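Local coordinates for SusD-like carbohydrate binding protein (PDB 3LEW) that probably binds carbohydrate at the bacterial outer membrane as a member of the SusD family, whose helical scaffold is built on TPR-like repeats, at residues W30-E35 against W256-Q260; N38-N42 against K64-R68; S134-F138 against N464-Y470. Numbering follows the deposited sequence.

Contact 1: residues W30-E35 against W256-Q260; sequences WNYLME and WGHAQ
A buried histidine-carboxylate hydrogen bond and an aromatic cluster of Trp30, Trp256 and His258 join the last turns of helix 19-35 to strand 254-258 and the residues after it, inside the SusD-like fold. The backbones stand apart, with CA of Met34 and CA of His258 7.4 Å from each other as the nearest pair, so the side chains make the contact. His258 (phi/psi -113/115, chi1 t) points toward the helix and has the most surface covered. Met34, a selenomethionine in the mmm rotamer, lays its CB over one face of the imidazole in a CH-pi contact 3.4 Å from the ring centroid. Trp30 (chi1 t, chi2 -102°) bridges the two other aromatics: its CZ3 lies 3.5 Å from CZ2 of Trp256, and its NE1 gives a weak hydrogen bond to ND1 of His258 at 3.4 Å. NE1 of Trp256 donates to the carbonyl O of His198, whose ring also meets Trp30. Glu35 OE1 and OE2 also accept from the backbone amides of Asn266 and Ala267, while Gln260 OE1 pairs with Ser268. Within the contact, Glu35 OE2 accepts hydrogen bonds from NE2 of His258 at 3.0 Å and from NE2 of Gln260 at 2.8 Å.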
# COMPACT_ATOMS: atom_id res chain seq x y z
N TRP A 30 12.22 1.25 -12.08
CA TRP A 30 10.78 1.05 -11.87
C TRP A 30 10.44 -0.44 -12.04
O TRP A 30 9.77 -1.06 -11.20
CB TRP A 30 9.96 1.90 -12.86
CG TRP A 30 8.48 1.63 -12.68
CD1 TRP A 30 7.70 0.85 -13.45
CD2 TRP A 30 7.69 2.07 -11.59
NE1 TRP A 30 6.42 0.80 -12.94
CE2 TRP A 30 6.38 1.54 -11.79
CE3 TRP A 30 7.94 2.88 -10.47
CZ2 TRP A 30 5.32 1.81 -10.90
CZ3 TRP A 30 6.90 3.14 -9.59
CH2 TRP A 30 5.59 2.60 -9.82
N ASN A 31 10.89 -1.02 -13.16
CA ASN A 31 10.70 -2.44 -13.45
C ASN A 31 11.23 -3.30 -12.28
O ASN A 31 10.58 -4.24 -11.82
CB ASN A 31 11.43 -2.83 -14.74
CG ASN A 31 10.93 -4.13 -15.33
OD1 ASN A 31 9.84 -4.18 -15.91
ND2 ASN A 31 11.71 -5.19 -15.20
N TYR A 32 12.44 -2.99 -11.83
CA TYR A 32 13.02 -3.76 -10.73
C TYR A 32 12.15 -3.68 -9.48
O TYR A 32 11.96 -4.71 -8.81
CB TYR A 32 14.45 -3.24 -10.42
CG TYR A 32 15.21 -4.10 -9.47
CD1 TYR A 32 15.79 -5.29 -9.89
CD2 TYR A 32 15.41 -3.72 -8.16
CE1 TYR A 32 16.50 -6.10 -9.00
CE2 TYR A 32 16.12 -4.54 -7.28
CZ TYR A 32 16.65 -5.72 -7.72
OH TYR A 32 17.37 -6.51 -6.82
N LEU A 33 11.64 -2.48 -9.16
CA LEU A 33 10.80 -2.28 -7.99
C LEU A 33 9.56 -3.15 -8.05
O LEU A 33 9.18 -3.73 -7.05
CB LEU A 33 10.39 -0.82 -7.90
CG LEU A 33 9.49 -0.41 -6.79
CD1 LEU A 33 10.16 -0.71 -5.43
CD2 LEU A 33 9.11 1.12 -6.89
N MSE A 34 8.96 -3.18 -9.23
CA MSE A 34 7.64 -3.85 -9.42
C MSE A 34 7.67 -5.32 -9.70
O MSE A 34 6.72 -6.08 -9.29
CB MSE A 34 6.84 -3.10 -10.47
CG MSE A 34 6.50 -1.67 -10.12
SE MSE A 34 5.34 -1.54 -8.52
CE MSE A 34 3.97 -2.77 -8.81
N GLU A 35 8.73 -5.77 -10.35
CA GLU A 35 8.78 -7.11 -10.93
C GLU A 35 9.65 -8.13 -10.21
O GLU A 35 9.58 -9.33 -10.54
CB GLU A 35 9.25 -7.04 -12.38
CG GLU A 35 8.28 -6.41 -13.34
CD GLU A 35 7.10 -7.34 -13.67
OE1 GLU A 35 7.30 -8.40 -14.31
OE2 GLU A 35 5.97 -7.03 -13.27
N TRP A 256 -2.18 5.92 -10.53
CA TRP A 256 -0.88 5.31 -10.64
C TRP A 256 -1.02 3.82 -10.51
O TRP A 256 -1.69 3.33 -9.59
CB TRP A 256 0.02 5.84 -9.51
CG TRP A 256 1.51 5.77 -9.70
CD1 TRP A 256 2.21 5.81 -10.88
CD2 TRP A 256 2.49 5.84 -8.66
NE1 TRP A 256 3.56 5.86 -10.63
CE2 TRP A 256 3.76 5.83 -9.28
CE3 TRP A 256 2.42 5.85 -7.26
CZ2 TRP A 256 4.96 5.86 -8.55
CZ3 TRP A 256 3.60 5.85 -6.57
CH2 TRP A 256 4.84 5.85 -7.20
N GLY A 257 -0.37 3.11 -11.41
CA GLY A 257 -0.40 1.68 -11.36
C GLY A 257 0.57 1.03 -12.32
O GLY A 257 1.13 1.67 -13.22
N HIS A 258 0.76 -0.26 -12.16
CA HIS A 258 1.75 -1.04 -12.93
C HIS A 258 1.05 -2.04 -13.87
O HIS A 258 0.38 -2.97 -13.42
CB HIS A 258 2.70 -1.74 -11.95
CG HIS A 258 3.77 -2.57 -12.59
ND1 HIS A 258 4.72 -2.05 -13.44
CD2 HIS A 258 4.05 -3.89 -12.47
CE1 HIS A 258 5.52 -3.03 -13.83
NE2 HIS A 258 5.15 -4.15 -13.24
N ALA A 259 1.20 -1.85 -15.16
CA ALA A 259 0.54 -2.72 -16.16
C ALA A 259 1.29 -4.05 -16.27
O ALA A 259 2.48 -4.17 -15.94
CB ALA A 259 0.51 -2.05 -17.54
N GLN A 260 0.55 -5.04 -16.75
CA GLN A 260 1.04 -6.42 -16.93
C GLN A 260 0.72 -6.96 -18.31
O GLN A 260 -0.39 -6.75 -18.83
CB GLN A 260 0.44 -7.29 -15.84
CG GLN A 260 0.99 -6.91 -14.47
CD GLN A 260 2.36 -7.43 -14.27
OE1 GLN A 260 2.49 -8.63 -14.07
NE2 GLN A 260 3.41 -6.55 -14.29

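Contact 2: residues N38-N42 against K64-R68; sequences NSYAN and KYGFR
In plain surface packing of the SusD-like fold, the loop between helices 19-35 and 46-54, a type I beta turn from Ser39 to Asn42, meets the loop between strand 59-61 and helix 68-71, mainly through Tyr65 and Ala41, with Phe67 next in buried area. The turn is closed by N of Asn42 to O of Ser39 at 3.1 Å and braced by an ST turn, N of Ala41 to OG of Ser39 at 3.1 Å. Tyr65 (chi1 t, chi2 81°) extends its ring across the gap, so that OH of Tyr65 lies 3.1 Å from N of Ala41 and CZ of Tyr65 3.8 Å from CB of Ala41. The backbones come closest at Ala41 and Gly66, with CA atoms 4.7 Å apart; Gly66 has phi/psi 123/-97, where a CB would jam against the preceding carbonyl. Phe67, N-cap residue of helix 68-71, brings its ring (chi1 m) to the carbonyl of Ala41, CE1 of Phe67 being 3.3 Å from O of Ala41. Tyr273 and Phe286 meet Phe67 edge-to-face. One water lies between the two carbonyls, 2.8 Å from O of Ala41 and 3.2 Å from O of Gly66.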
# COMPACT_ATOMS: atom_id res chain seq x y z
N ASN A 38 11.28 -12.23 -4.58
CA ASN A 38 12.14 -12.96 -3.61
C ASN A 38 11.43 -14.27 -3.21
O ASN A 38 10.72 -14.35 -2.18
CB ASN A 38 12.53 -12.08 -2.41
CG ASN A 38 13.48 -12.78 -1.48
OD1 ASN A 38 14.16 -13.74 -1.88
ND2 ASN A 38 13.54 -12.33 -0.22
N SER A 39 11.59 -15.28 -4.06
CA SER A 39 10.69 -16.45 -4.10
C SER A 39 9.35 -16.02 -4.62
O SER A 39 8.99 -14.85 -4.60
CB SER A 39 10.56 -17.18 -2.75
OG SER A 39 9.54 -16.67 -1.89
N TYR A 40 8.55 -17.00 -5.03
CA TYR A 40 7.19 -16.73 -5.43
C TYR A 40 6.31 -16.10 -4.36
O TYR A 40 5.29 -15.49 -4.70
CB TYR A 40 6.52 -17.99 -5.94
CG TYR A 40 6.95 -18.41 -7.35
CD1 TYR A 40 6.60 -17.65 -8.44
CD2 TYR A 40 7.68 -19.58 -7.57
CE1 TYR A 40 6.98 -18.00 -9.72
CE2 TYR A 40 8.06 -19.95 -8.87
CZ TYR A 40 7.70 -19.15 -9.93
OH TYR A 40 8.02 -19.45 -11.24
N ALA A 41 6.69 -16.21 -3.08
CA ALA A 41 5.93 -15.58 -1.98
C ALA A 41 5.98 -14.06 -2.01
O ALA A 41 5.16 -13.42 -1.38
CB ALA A 41 6.47 -16.10 -0.58
N ASN A 42 6.97 -13.49 -2.71
CA ASN A 42 7.18 -12.03 -2.72
C ASN A 42 7.34 -11.45 -4.12
O ASN A 42 8.48 -11.23 -4.58
CB ASN A 42 8.43 -11.70 -1.89
CG ASN A 42 8.24 -12.09 -0.42
OD1 ASN A 42 7.44 -11.46 0.26
ND2 ASN A 42 8.96 -13.12 0.05
N LYS A 64 -2.54 -21.65 2.79
CA LYS A 64 -1.75 -21.88 1.60
C LYS A 64 -0.43 -21.12 1.68
O LYS A 64 -0.17 -20.28 2.55
CB LYS A 64 -2.51 -21.50 0.35
CG LYS A 64 -3.79 -22.26 0.13
CD LYS A 64 -3.54 -23.69 -0.25
CE LYS A 64 -4.85 -24.39 -0.43
NZ LYS A 64 -4.71 -25.82 -0.69
N TYR A 65 0.43 -21.47 0.72
CA TYR A 65 1.69 -20.77 0.51
C TYR A 65 1.50 -19.26 0.44
O TYR A 65 0.52 -18.75 -0.13
CB TYR A 65 2.30 -21.26 -0.79
CG TYR A 65 3.61 -20.65 -1.17
CD1 TYR A 65 4.78 -21.12 -0.60
CD2 TYR A 65 3.70 -19.66 -2.13
CE1 TYR A 65 6.03 -20.59 -0.98
CE2 TYR A 65 4.94 -19.14 -2.49
CZ TYR A 65 6.08 -19.63 -1.94
OH TYR A 65 7.31 -19.10 -2.32
N GLY A 66 2.48 -18.55 1.01
CA GLY A 66 2.53 -17.11 0.91
C GLY A 66 2.54 -16.32 2.19
O GLY A 66 3.65 -16.07 2.76
N PHE A 67 1.37 -15.85 2.62
CA PHE A 67 1.29 -14.81 3.65
C PHE A 67 0.68 -15.20 4.98
O PHE A 67 0.38 -14.32 5.80
CB PHE A 67 0.55 -13.62 3.06
CG PHE A 67 1.39 -12.89 2.02
CD1 PHE A 67 1.36 -13.28 0.67
CD2 PHE A 67 2.16 -11.81 2.40
CE1 PHE A 67 2.16 -12.59 -0.29
CE2 PHE A 67 2.90 -11.13 1.44
CZ PHE A 67 2.89 -11.52 0.10
N ARG A 68 0.59 -16.50 5.24
CA ARG A 68 0.00 -16.95 6.54
C ARG A 68 0.82 -16.40 7.73
O ARG A 68 0.22 -15.95 8.68
CB ARG A 68 -0.12 -18.47 6.64
CG ARG A 68 -0.77 -18.93 8.01
CD ARG A 68 -0.53 -20.42 8.33
NE ARG A 68 0.91 -20.73 8.35
CZ ARG A 68 1.68 -20.79 9.44
NH1 ARG A 68 1.17 -20.60 10.65
NH2 ARG A 68 2.98 -21.07 9.32
O HOH W 1 5.18 -13.64 1.41

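Contact 3: residues S134-F138 against N464-Y470; sequences SCYSF and NSKYYLY
Phe138 (chi1 m) forms the apolar centre, its ring held between Leu469 on one face and Asn464 on the other, where CB of Asn464 covers it and O of Asn464 lies 3.3 Å from CZ of Phe138. CD1 of Leu469 (rotamer mt) makes a CH-pi contact 3.7 Å from the Phe138 centroid. At the ring edge, CE1 of Phe138 is 3.3 Å from O of Ser465. A second apolar patch lies at the C-terminal end of helix 111-135: CB of Tyr470 sits over the face of Tyr136, 3.5 Å from the ring centroid, and SG of Cys135 approaches the Tyr470 ring obliquely, 4.5 Å from its centroid. Here the two backbone segments are closest, with CA of Tyr136 and CA of Tyr470 4.8 Å apart, and N of Tyr470 donates to O of Cys135 at 2.9 Å. Within 464-470, OG of Ser465 accepts from N of Tyr467 at 3.0 Å, an ST turn; residues 466-468 have helical phi/psi angles. Farther out, the phenol hydroxyls of Tyr136 and Tyr470 bond to Ser86 and Asn52. The contact thus ties the end of helix 111-135 to the loop between strand 440-448 and helix 474-479, with helix 408-414 packing on Cys135 and Leu469 and helix 46-54 on Tyr470.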
# COMPACT_ATOMS: atom_id res chain seq x y z
N SER A 134 7.29 5.29 6.70
CA SER A 134 5.96 4.83 7.14
C SER A 134 5.91 3.43 7.70
O SER A 134 4.91 3.08 8.34
CB SER A 134 4.93 4.99 6.01
OG SER A 134 5.24 4.22 4.86
N CYS A 135 6.93 2.59 7.45
CA CYS A 135 6.97 1.17 7.82
C CYS A 135 8.05 0.78 8.84
O CYS A 135 7.95 -0.24 9.47
CB CYS A 135 7.26 0.34 6.56
SG CYS A 135 5.90 0.29 5.38
N TYR A 136 9.14 1.55 8.92
CA TYR A 136 10.32 1.18 9.73
C TYR A 136 10.44 1.89 11.09
O TYR A 136 11.44 1.69 11.83
CB TYR A 136 11.61 1.41 8.92
CG TYR A 136 11.85 0.40 7.83
CD1 TYR A 136 11.05 0.36 6.66
CD2 TYR A 136 12.79 -0.60 7.99
CE1 TYR A 136 11.24 -0.60 5.64
CE2 TYR A 136 12.98 -1.56 7.00
CZ TYR A 136 12.18 -1.56 5.83
OH TYR A 136 12.42 -2.49 4.91
N SER A 137 9.45 2.69 11.43
CA SER A 137 9.40 3.40 12.70
C SER A 137 7.93 3.54 13.11
O SER A 137 7.02 3.54 12.26
CB SER A 137 9.97 4.80 12.56
OG SER A 137 11.28 4.88 12.00
N PHE A 138 7.71 3.70 14.40
CA PHE A 138 6.40 4.11 14.89
C PHE A 138 6.10 5.56 14.45
O PHE A 138 6.97 6.26 13.86
CB PHE A 138 6.30 3.98 16.43
CG PHE A 138 6.48 2.57 16.91
CD1 PHE A 138 5.62 1.56 16.47
CD2 PHE A 138 7.50 2.24 17.78
CE1 PHE A 138 5.75 0.26 16.91
CE2 PHE A 138 7.67 0.93 18.22
CZ PHE A 138 6.77 -0.05 17.80
N ASN A 464 1.41 0.38 18.89
CA ASN A 464 2.84 0.58 18.96
C ASN A 464 3.61 -0.68 19.37
O ASN A 464 4.56 -0.63 20.17
CB ASN A 464 3.16 1.74 19.89
CG ASN A 464 2.58 3.08 19.43
OD1 ASN A 464 2.45 3.36 18.24
ND2 ASN A 464 2.24 3.92 20.41
N SER A 465 3.19 -1.81 18.83
CA SER A 465 3.88 -3.09 19.07
C SER A 465 5.08 -3.26 18.17
O SER A 465 5.01 -2.94 16.99
CB SER A 465 2.89 -4.25 18.81
OG SER A 465 3.53 -5.52 18.89
N LYS A 466 6.13 -3.88 18.72
CA LYS A 466 7.27 -4.33 17.92
C LYS A 466 6.85 -5.18 16.73
O LYS A 466 7.53 -5.20 15.73
CB LYS A 466 8.28 -5.12 18.79
CG LYS A 466 7.85 -6.50 19.22
CD LYS A 466 8.79 -7.06 20.32
CE LYS A 466 8.45 -8.52 20.65
NZ LYS A 466 9.28 -9.10 21.78
N TYR A 467 5.73 -5.89 16.84
CA TYR A 467 5.30 -6.77 15.76
C TYR A 467 4.79 -6.02 14.51
O TYR A 467 4.59 -6.64 13.46
CB TYR A 467 4.26 -7.77 16.26
CG TYR A 467 4.84 -8.79 17.22
CD1 TYR A 467 5.61 -9.85 16.74
CD2 TYR A 467 4.60 -8.71 18.61
CE1 TYR A 467 6.16 -10.78 17.60
CE2 TYR A 467 5.15 -9.65 19.47
CZ TYR A 467 5.93 -10.68 18.96
OH TYR A 467 6.44 -11.65 19.78
N TYR A 468 4.57 -4.71 14.63
CA TYR A 468 4.09 -3.92 13.50
C TYR A 468 5.20 -3.43 12.57
O TYR A 468 4.91 -3.07 11.47
CB TYR A 468 3.31 -2.70 13.99
CG TYR A 468 2.06 -2.98 14.81
CD1 TYR A 468 1.29 -4.14 14.61
CD2 TYR A 468 1.54 -2.01 15.67
CE1 TYR A 468 0.15 -4.37 15.35
CE2 TYR A 468 0.39 -2.25 16.46
CZ TYR A 468 -0.33 -3.42 16.25
OH TYR A 468 -1.50 -3.68 16.98
N LEU A 469 6.44 -3.34 13.05
CA LEU A 469 7.45 -2.63 12.23
C LEU A 469 8.29 -3.49 11.32
O LEU A 469 8.73 -4.60 11.70
CB LEU A 469 8.38 -1.82 13.12
CG LEU A 469 7.76 -0.78 14.04
CD1 LEU A 469 8.93 -0.03 14.79
CD2 LEU A 469 6.89 0.15 13.27
N TYR A 470 8.56 -2.97 10.12
CA TYR A 470 9.61 -3.56 9.28
C TYR A 470 10.96 -3.25 9.96
O TYR A 470 11.06 -2.29 10.76
CB TYR A 470 9.61 -2.99 7.87
CG TYR A 470 8.47 -3.48 6.96
CD1 TYR A 470 7.13 -3.24 7.26
CD2 TYR A 470 8.77 -4.06 5.74
CE1 TYR A 470 6.08 -3.63 6.36
CE2 TYR A 470 7.76 -4.46 4.86
CZ TYR A 470 6.42 -4.26 5.19
OH TYR A 470 5.46 -4.64 4.25

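Overall arrangement
From the N terminus, helix 19-35 supplies the first half of contact 1, and the turn 38-42 of contact 2 follows almost at once. Contact 2 closes a short loop containing helix 46-54 and is nested within the far longer loop that contact 1 completes at strand 254-258. Helix 111-135 then leads into contact 3, which opens inside the contact 1 loop and closes only at 464-470, so contacts 1 and 3 cross along the chain. They lie on opposite sides of the chain's centre, their own centres about 25 Å apart. Contact 3 thereby joins residues of the N-terminal starch-binding-associated family region to those of the C-terminal SusD family region.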